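Local coordinates for core protein P7 (Pseudomonas phage phi12, PDB 2Q82) that is a structural core protein of the phage particle, probably serving in the assembly of the inner capsid, as P7 proteins do in related cystoviruses, at residues Leu26-Val35 against Pro58-Asp66; Asn84-Pro92 against Asp101-Met112. All coordinates share one frame; numbering follows the deposited sequence.

In the fold
Interactions 1 and 2 sit side by side in one five-stranded parallel sheet, their centres about 10 Å apart. Across the sheet the strands run 42-45, 59-63, 25-30, 84-89, 109-111. Interaction 1 joins the middle strand 25-30 to 59-63, and interaction 2 joins 84-89 to edge strand 109-111, at the opposite end of the sheet from 42-45 within this chain. Strands 25-30 and 84-89 are neighbours, so the two contacts are stitched together directly: Leu26 N lies 2.8 Å from Asn84 O, and Ser30 OG is hydrogen-bonded to Asp101 OD1. Along the chain, interaction 1 closes before interaction 2 opens. Together they build most of the sheet of the P7 N-terminal core domain, from which helix 112-127 leads off.

Interaction 1 (Leu26-Val35 against Pro58-Asp66); sequences LMVMSHNGDV and PAVAVLGDD
Met27 to Ser30 pair in parallel register with Val60 to Leu63, the strand axes 4.6 Å apart at 30°, and the bonds alternate: Ala61 N to Met27 O, Met29 N to Ala61 O, Leu63 N to Met29 O and His31 N to Leu63 O. The bond from Met27 N to Ala59 O is weak. One face carries Val28, Ser30, Ala61 and Leu63, and helix 68-76 packs against it through Leu70 and Phe74. On the other, Met27 CG rests 3.9 Å from Val60 CG2, and Met29 CB 3.8 Å from Val60 CG1. Val62 CG1 comes in at the edge of the His31 ring, near its plane, while His31 NE2 turns back to give a bond to Asp34 O at 2.7 Å.

Past the strand ends, Asn32 grips Asp65 with both ends of its amide. With CG anti to the carbonyl carbon (chi1 -76°), Asn32 OD1 takes Asp65 N at 2.9 Å on a lone pair, and ND2 gives a bond to Asp65 OD1, meeting the carboxylate from above its plane. Asp65 OD1 is also hydrogen-bonded to Ser97 OG. Gly64, with no CB to strike Asn32 OD1 or His31 O, fits closely, its CA 3.2 Å from Asn32 OD1. These are two adjacent inner strands of the parallel sheet of an alpha/beta fold, both giving way to loops at its C-terminal edge.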
# COMPACT_ATOMS: atom_id res chain seq x y z
N LEU A 26 0.57 -8.17 -8.91
CA LEU A 26 -0.53 -7.29 -9.20
C LEU A 26 -0.31 -6.71 -10.58
O LEU A 26 0.74 -6.12 -10.83
CB LEU A 26 -0.59 -6.17 -8.18
CG LEU A 26 -1.55 -5.05 -8.58
CD1 LEU A 26 -2.97 -5.55 -8.52
CD2 LEU A 26 -1.37 -3.87 -7.68
N MSE A 27 -1.26 -6.88 -11.50
CA MSE A 27 -1.02 -6.25 -12.79
C MSE A 27 -1.48 -4.84 -12.69
O MSE A 27 -2.51 -4.52 -12.10
CB MSE A 27 -1.81 -6.79 -13.97
CG MSE A 27 -2.23 -8.19 -13.97
SE MSE A 27 -0.82 -9.28 -14.55
CE MSE A 27 -0.38 -9.64 -12.74
N VAL A 28 -0.72 -4.02 -13.39
CA VAL A 28 -0.92 -2.61 -13.43
C VAL A 28 -1.06 -2.12 -14.85
O VAL A 28 -0.19 -2.34 -15.69
CB VAL A 28 0.24 -1.96 -12.75
CG1 VAL A 28 0.34 -0.54 -13.14
CG2 VAL A 28 0.09 -2.12 -11.27
N MSE A 29 -2.14 -1.40 -15.09
CA MSE A 29 -2.42 -0.92 -16.43
C MSE A 29 -2.56 0.60 -16.58
O MSE A 29 -3.43 1.20 -15.96
CB MSE A 29 -3.69 -1.62 -16.92
CG MSE A 29 -4.26 -1.09 -18.21
SE MSE A 29 -6.09 -1.70 -18.52
CE MSE A 29 -6.31 -0.83 -20.26
N SER A 30 -1.71 1.19 -17.42
CA SER A 30 -1.76 2.62 -17.68
C SER A 30 -2.94 2.88 -18.61
O SER A 30 -2.96 2.38 -19.74
CB SER A 30 -0.50 3.11 -18.35
OG SER A 30 -0.63 4.48 -18.69
N HIS A 31 -3.89 3.68 -18.15
CA HIS A 31 -5.08 3.91 -18.95
C HIS A 31 -6.01 4.98 -18.40
O HIS A 31 -6.32 5.00 -17.21
CB HIS A 31 -5.82 2.58 -19.05
CG HIS A 31 -7.15 2.66 -19.72
ND1 HIS A 31 -7.28 2.77 -21.10
CD2 HIS A 31 -8.40 2.63 -19.24
CE1 HIS A 31 -8.55 2.78 -21.41
NE2 HIS A 31 -9.27 2.70 -20.30
N ASN A 32 -6.45 5.88 -19.28
CA ASN A 32 -7.40 6.94 -18.94
C ASN A 32 -8.67 6.59 -19.66
O ASN A 32 -8.62 6.22 -20.83
CB ASN A 32 -6.95 8.29 -19.46
CG ASN A 32 -5.84 8.88 -18.65
OD1 ASN A 32 -5.93 8.97 -17.43
ND2 ASN A 32 -4.78 9.31 -19.32
N GLY A 33 -9.81 6.73 -19.00
CA GLY A 33 -11.05 6.41 -19.68
C GLY A 33 -11.76 5.29 -18.97
O GLY A 33 -11.35 4.90 -17.89
N ASP A 34 -12.81 4.77 -19.58
CA ASP A 34 -13.55 3.69 -18.94
C ASP A 34 -12.69 2.46 -18.87
O ASP A 34 -11.90 2.18 -19.76
CB ASP A 34 -14.81 3.32 -19.72
CG ASP A 34 -15.64 4.50 -20.08
OD1 ASP A 34 -16.21 5.13 -19.17
OD2 ASP A 34 -15.71 4.80 -21.29
N VAL A 35 -12.87 1.70 -17.80
CA VAL A 35 -12.08 0.49 -17.63
C VAL A 35 -12.60 -0.64 -18.46
O VAL A 35 -13.80 -0.80 -18.68
CB VAL A 35 -12.10 0.03 -16.21
CG1 VAL A 35 -11.53 1.07 -15.33
CG2 VAL A 35 -13.46 -0.27 -15.81
N PRO A 58 -7.12 -12.74 -8.97
CA PRO A 58 -6.41 -11.99 -10.02
C PRO A 58 -6.98 -10.64 -10.33
O PRO A 58 -8.16 -10.51 -10.65
CB PRO A 58 -6.45 -12.92 -11.20
CG PRO A 58 -7.51 -13.79 -10.90
CD PRO A 58 -7.32 -14.09 -9.47
N ALA A 59 -6.11 -9.65 -10.34
CA ALA A 59 -6.57 -8.30 -10.52
C ALA A 59 -5.76 -7.46 -11.43
O ALA A 59 -4.57 -7.69 -11.58
CB ALA A 59 -6.51 -7.66 -9.17
N VAL A 60 -6.42 -6.48 -12.04
CA VAL A 60 -5.73 -5.51 -12.89
C VAL A 60 -6.10 -4.16 -12.28
O VAL A 60 -7.27 -3.80 -12.23
CB VAL A 60 -6.19 -5.53 -14.34
CG1 VAL A 60 -5.54 -4.37 -15.10
CG2 VAL A 60 -5.79 -6.85 -14.98
N ALA A 61 -5.11 -3.45 -11.78
CA ALA A 61 -5.33 -2.13 -11.22
C ALA A 61 -5.08 -1.17 -12.36
O ALA A 61 -4.02 -1.20 -12.98
CB ALA A 61 -4.36 -1.86 -10.08
N VAL A 62 -6.06 -0.32 -12.63
CA VAL A 62 -5.99 0.64 -13.71
C VAL A 62 -5.60 2.01 -13.20
O VAL A 62 -6.28 2.59 -12.35
CB VAL A 62 -7.33 0.75 -14.43
CG1 VAL A 62 -7.20 1.64 -15.66
CG2 VAL A 62 -7.81 -0.64 -14.83
N LEU A 63 -4.50 2.52 -13.74
CA LEU A 63 -4.00 3.81 -13.35
C LEU A 63 -4.01 4.83 -14.45
O LEU A 63 -3.48 4.60 -15.53
CB LEU A 63 -2.55 3.67 -12.87
CG LEU A 63 -2.38 3.18 -11.42
CD1 LEU A 63 -2.91 1.84 -11.28
CD2 LEU A 63 -0.96 3.18 -11.03
N GLY A 64 -4.63 5.97 -14.18
CA GLY A 64 -4.63 7.06 -15.15
C GLY A 64 -3.94 8.27 -14.54
O GLY A 64 -3.28 8.20 -13.50
N ASP A 65 -4.10 9.40 -15.20
CA ASP A 65 -3.49 10.63 -14.74
C ASP A 65 -3.77 10.94 -13.31
O ASP A 65 -2.95 11.56 -12.65
CB ASP A 65 -4.00 11.77 -15.58
CG ASP A 65 -3.32 11.83 -16.90
OD1 ASP A 65 -3.03 10.80 -17.51
OD2 ASP A 65 -3.06 12.92 -17.38
N ASP A 66 -4.92 10.53 -12.79
CA ASP A 66 -5.24 10.84 -11.42
C ASP A 66 -4.48 9.99 -10.42
O ASP A 66 -4.60 10.19 -9.22
CB ASP A 66 -6.75 10.75 -11.21
CG ASP A 66 -7.30 9.35 -11.40
OD1 ASP A 66 -6.67 8.54 -12.12
OD2 ASP A 66 -8.37 9.07 -10.84

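Interaction 2 (Asn84-Pro92 against Asp101-Met112); sequences NIIRVVDVP and DAELGALHEVSM
Arg87 runs from strand 84-89 past Leu107 and Leu104 and under Glu109, its chain extended from CG to NE with CG anti to the backbone N (chi1 176°). Arg87 CB lies 4.0 Å from Leu107 CB, and CD passes Leu107 O and Leu104 CB. NE then runs beneath Glu109 CG, which sits over the centre of one guanidinium face, 3.6 Å from Arg87 CZ; Asp101 O lies over the opposite face, off its centre. Arg87 NH1 donates to Leu107 O at 3.2 Å, in that carbonyl's plane but bent, 144° at the hydrogen, with the oxygen tilted out of the guanidinium plane. NH2 faces two acids at long range: Glu109 OE2, well out of the guanidinium plane and held by charge alone, and Asp101 OD1, whose placement is less certain. A water at the guanidinium edge bridges NH2 to that OD1, whose stronger partner is Ser30 OG.

Beyond the arginine the backbones pair in parallel, with Val110 N to Arg87 O, Val89 N to Val110 O and Met112 N to Val89 O, the last almost straight at 177°. Ile85 CG2 meets Leu107 CD2 at 3.7 Å, and Val91 CG2 packs on Met112 CB at 3.6 Å. Strand 84-89, helix 98-103 and strand 109-111 make a beta-alpha-beta unit: backbone bonds join its two strands, and Arg87, in a loose salt-bridge network with Asp101 and Glu109, spans to the helix.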
# COMPACT_ATOMS: atom_id res chain seq x y z
N ASN A 84 4.72 -7.90 -6.00
CA ASN A 84 5.30 -7.72 -7.31
C ASN A 84 4.32 -7.02 -8.23
O ASN A 84 3.16 -7.32 -8.24
CB ASN A 84 5.65 -9.06 -7.94
CG ASN A 84 6.59 -8.91 -9.09
OD1 ASN A 84 6.42 -9.53 -10.15
ND2 ASN A 84 7.60 -8.08 -8.90
N ILE A 85 4.85 -6.09 -9.03
CA ILE A 85 4.02 -5.34 -9.95
C ILE A 85 4.42 -5.70 -11.36
O ILE A 85 5.59 -5.73 -11.70
CB ILE A 85 4.23 -3.85 -9.78
CG1 ILE A 85 3.83 -3.45 -8.38
CG2 ILE A 85 3.47 -3.08 -10.84
CD1 ILE A 85 4.89 -3.60 -7.43
N ILE A 86 3.41 -5.95 -12.18
CA ILE A 86 3.66 -6.29 -13.55
C ILE A 86 2.94 -5.25 -14.38
O ILE A 86 1.72 -5.11 -14.28
CB ILE A 86 3.08 -7.66 -13.88
CG1 ILE A 86 3.90 -8.76 -13.21
CG2 ILE A 86 3.02 -7.83 -15.36
CD1 ILE A 86 3.22 -10.12 -13.17
N ARG A 87 3.68 -4.53 -15.21
CA ARG A 87 3.07 -3.51 -16.04
C ARG A 87 2.52 -4.13 -17.31
O ARG A 87 3.27 -4.74 -18.07
CB ARG A 87 4.11 -2.47 -16.39
CG ARG A 87 3.64 -1.42 -17.32
CD ARG A 87 4.78 -0.49 -17.58
NE ARG A 87 4.47 0.44 -18.65
CZ ARG A 87 5.37 1.19 -19.27
NH1 ARG A 87 6.65 1.12 -18.93
NH2 ARG A 87 4.99 2.00 -20.24
N VAL A 88 1.23 -3.97 -17.56
CA VAL A 88 0.66 -4.57 -18.75
C VAL A 88 0.24 -3.63 -19.85
O VAL A 88 -0.26 -2.52 -19.63
CB VAL A 88 -0.53 -5.47 -18.43
CG1 VAL A 88 -0.10 -6.58 -17.51
CG2 VAL A 88 -1.67 -4.67 -17.82
N VAL A 89 0.44 -4.12 -21.06
CA VAL A 89 0.09 -3.39 -22.25
C VAL A 89 -0.65 -4.29 -23.22
O VAL A 89 -0.84 -5.47 -22.98
CB VAL A 89 1.33 -2.83 -22.95
CG1 VAL A 89 1.95 -1.75 -22.08
CG2 VAL A 89 2.32 -3.94 -23.24
N ASP A 90 -1.06 -3.68 -24.33
CA ASP A 90 -1.77 -4.37 -25.38
C ASP A 90 -3.13 -4.84 -24.94
O ASP A 90 -3.63 -5.83 -25.45
CB ASP A 90 -0.97 -5.56 -25.91
CG ASP A 90 0.30 -5.14 -26.60
OD1 ASP A 90 0.35 -4.01 -27.13
OD2 ASP A 90 1.25 -5.95 -26.63
N VAL A 91 -3.72 -4.15 -23.97
CA VAL A 91 -5.06 -4.52 -23.54
C VAL A 91 -5.94 -3.88 -24.60
O VAL A 91 -5.80 -2.70 -24.91
CB VAL A 91 -5.39 -3.95 -22.17
CG1 VAL A 91 -6.84 -4.24 -21.85
CG2 VAL A 91 -4.48 -4.59 -21.11
N PRO A 92 -6.88 -4.64 -25.17
CA PRO A 92 -7.73 -4.04 -26.20
C PRO A 92 -8.47 -2.83 -25.70
O PRO A 92 -9.14 -2.90 -24.69
CB PRO A 92 -8.67 -5.18 -26.59
CG PRO A 92 -8.03 -6.37 -26.15
CD PRO A 92 -7.19 -6.06 -24.96
N ASP A 101 2.79 6.16 -17.76
CA ASP A 101 3.81 5.43 -18.49
C ASP A 101 5.21 5.90 -18.12
O ASP A 101 6.13 5.10 -18.00
CB ASP A 101 3.64 5.61 -19.99
CG ASP A 101 2.43 4.89 -20.53
OD1 ASP A 101 1.79 4.13 -19.78
OD2 ASP A 101 2.15 5.08 -21.72
N ALA A 102 5.37 7.21 -17.99
CA ALA A 102 6.67 7.77 -17.65
C ALA A 102 7.07 7.34 -16.25
O ALA A 102 8.21 6.94 -16.00
CB ALA A 102 6.62 9.28 -17.74
N GLU A 103 6.11 7.44 -15.35
CA GLU A 103 6.32 7.08 -13.96
C GLU A 103 6.72 5.63 -13.80
O GLU A 103 7.51 5.29 -12.94
CB GLU A 103 5.06 7.34 -13.18
CG GLU A 103 4.65 8.77 -13.23
CD GLU A 103 5.27 9.55 -12.13
OE1 GLU A 103 6.51 9.49 -11.98
OE2 GLU A 103 4.52 10.23 -11.41
N LEU A 104 6.14 4.77 -14.64
CA LEU A 104 6.44 3.35 -14.57
C LEU A 104 7.52 2.93 -15.54
O LEU A 104 7.66 1.74 -15.82
CB LEU A 104 5.20 2.53 -14.91
CG LEU A 104 3.89 2.84 -14.21
CD1 LEU A 104 2.77 2.06 -14.84
CD2 LEU A 104 4.00 2.49 -12.76
N GLY A 105 8.27 3.87 -16.07
CA GLY A 105 9.28 3.51 -17.05
C GLY A 105 10.27 2.40 -16.72
O GLY A 105 10.75 1.70 -17.61
N ALA A 106 10.60 2.23 -15.45
CA ALA A 106 11.56 1.20 -15.10
C ALA A 106 10.96 -0.19 -15.12
O ALA A 106 11.67 -1.18 -14.97
CB ALA A 106 12.18 1.50 -13.75
N LEU A 107 9.64 -0.27 -15.29
CA LEU A 107 8.98 -1.57 -15.35
C LEU A 107 8.85 -2.01 -16.78
O LEU A 107 8.43 -1.25 -17.65
CB LEU A 107 7.59 -1.54 -14.75
CG LEU A 107 7.50 -1.50 -13.24
CD1 LEU A 107 8.41 -0.42 -12.71
CD2 LEU A 107 6.07 -1.26 -12.82
N HIS A 108 9.20 -3.26 -16.98
CA HIS A 108 9.16 -3.92 -18.28
C HIS A 108 7.70 -4.17 -18.68
O HIS A 108 6.94 -4.77 -17.93
CB HIS A 108 9.93 -5.22 -18.15
CG HIS A 108 10.15 -5.94 -19.43
ND1 HIS A 108 11.11 -6.93 -19.57
CD2 HIS A 108 9.53 -5.87 -20.64
CE1 HIS A 108 11.07 -7.42 -20.78
NE2 HIS A 108 10.12 -6.79 -21.46
N GLU A 109 7.34 -3.68 -19.86
CA GLU A 109 5.99 -3.84 -20.40
C GLU A 109 5.72 -5.29 -20.74
O GLU A 109 6.49 -5.91 -21.45
CB GLU A 109 5.82 -3.03 -21.68
CG GLU A 109 6.04 -1.56 -21.53
CD GLU A 109 5.78 -0.81 -22.82
OE1 GLU A 109 4.91 -1.24 -23.59
OE2 GLU A 109 6.45 0.22 -23.05
N VAL A 110 4.61 -5.81 -20.25
CA VAL A 110 4.27 -7.18 -20.54
C VAL A 110 2.96 -7.18 -21.30
O VAL A 110 2.04 -6.45 -20.95
CB VAL A 110 4.15 -7.97 -19.27
CG1 VAL A 110 3.53 -9.32 -19.54
CG2 VAL A 110 5.52 -8.12 -18.65
N SER A 111 2.87 -7.99 -22.34
CA SER A 111 1.65 -8.01 -23.12
C SER A 111 0.54 -8.81 -22.45
O SER A 111 0.70 -9.99 -22.13
CB SER A 111 1.88 -8.53 -24.53
OG SER A 111 0.65 -8.75 -25.18
N MSE A 112 -0.59 -8.15 -22.25
CA MSE A 112 -1.72 -8.79 -21.62
C MSE A 112 -2.22 -9.96 -22.46
O MSE A 112 -2.79 -10.90 -21.94
CB MSE A 112 -2.85 -7.81 -21.44
CG MSE A 112 -4.01 -8.40 -20.64
SE MSE A 112 -3.59 -8.36 -18.72
CE MSE A 112 -4.43 -10.01 -18.05
O HOH W 1 1.93 1.58 -20.89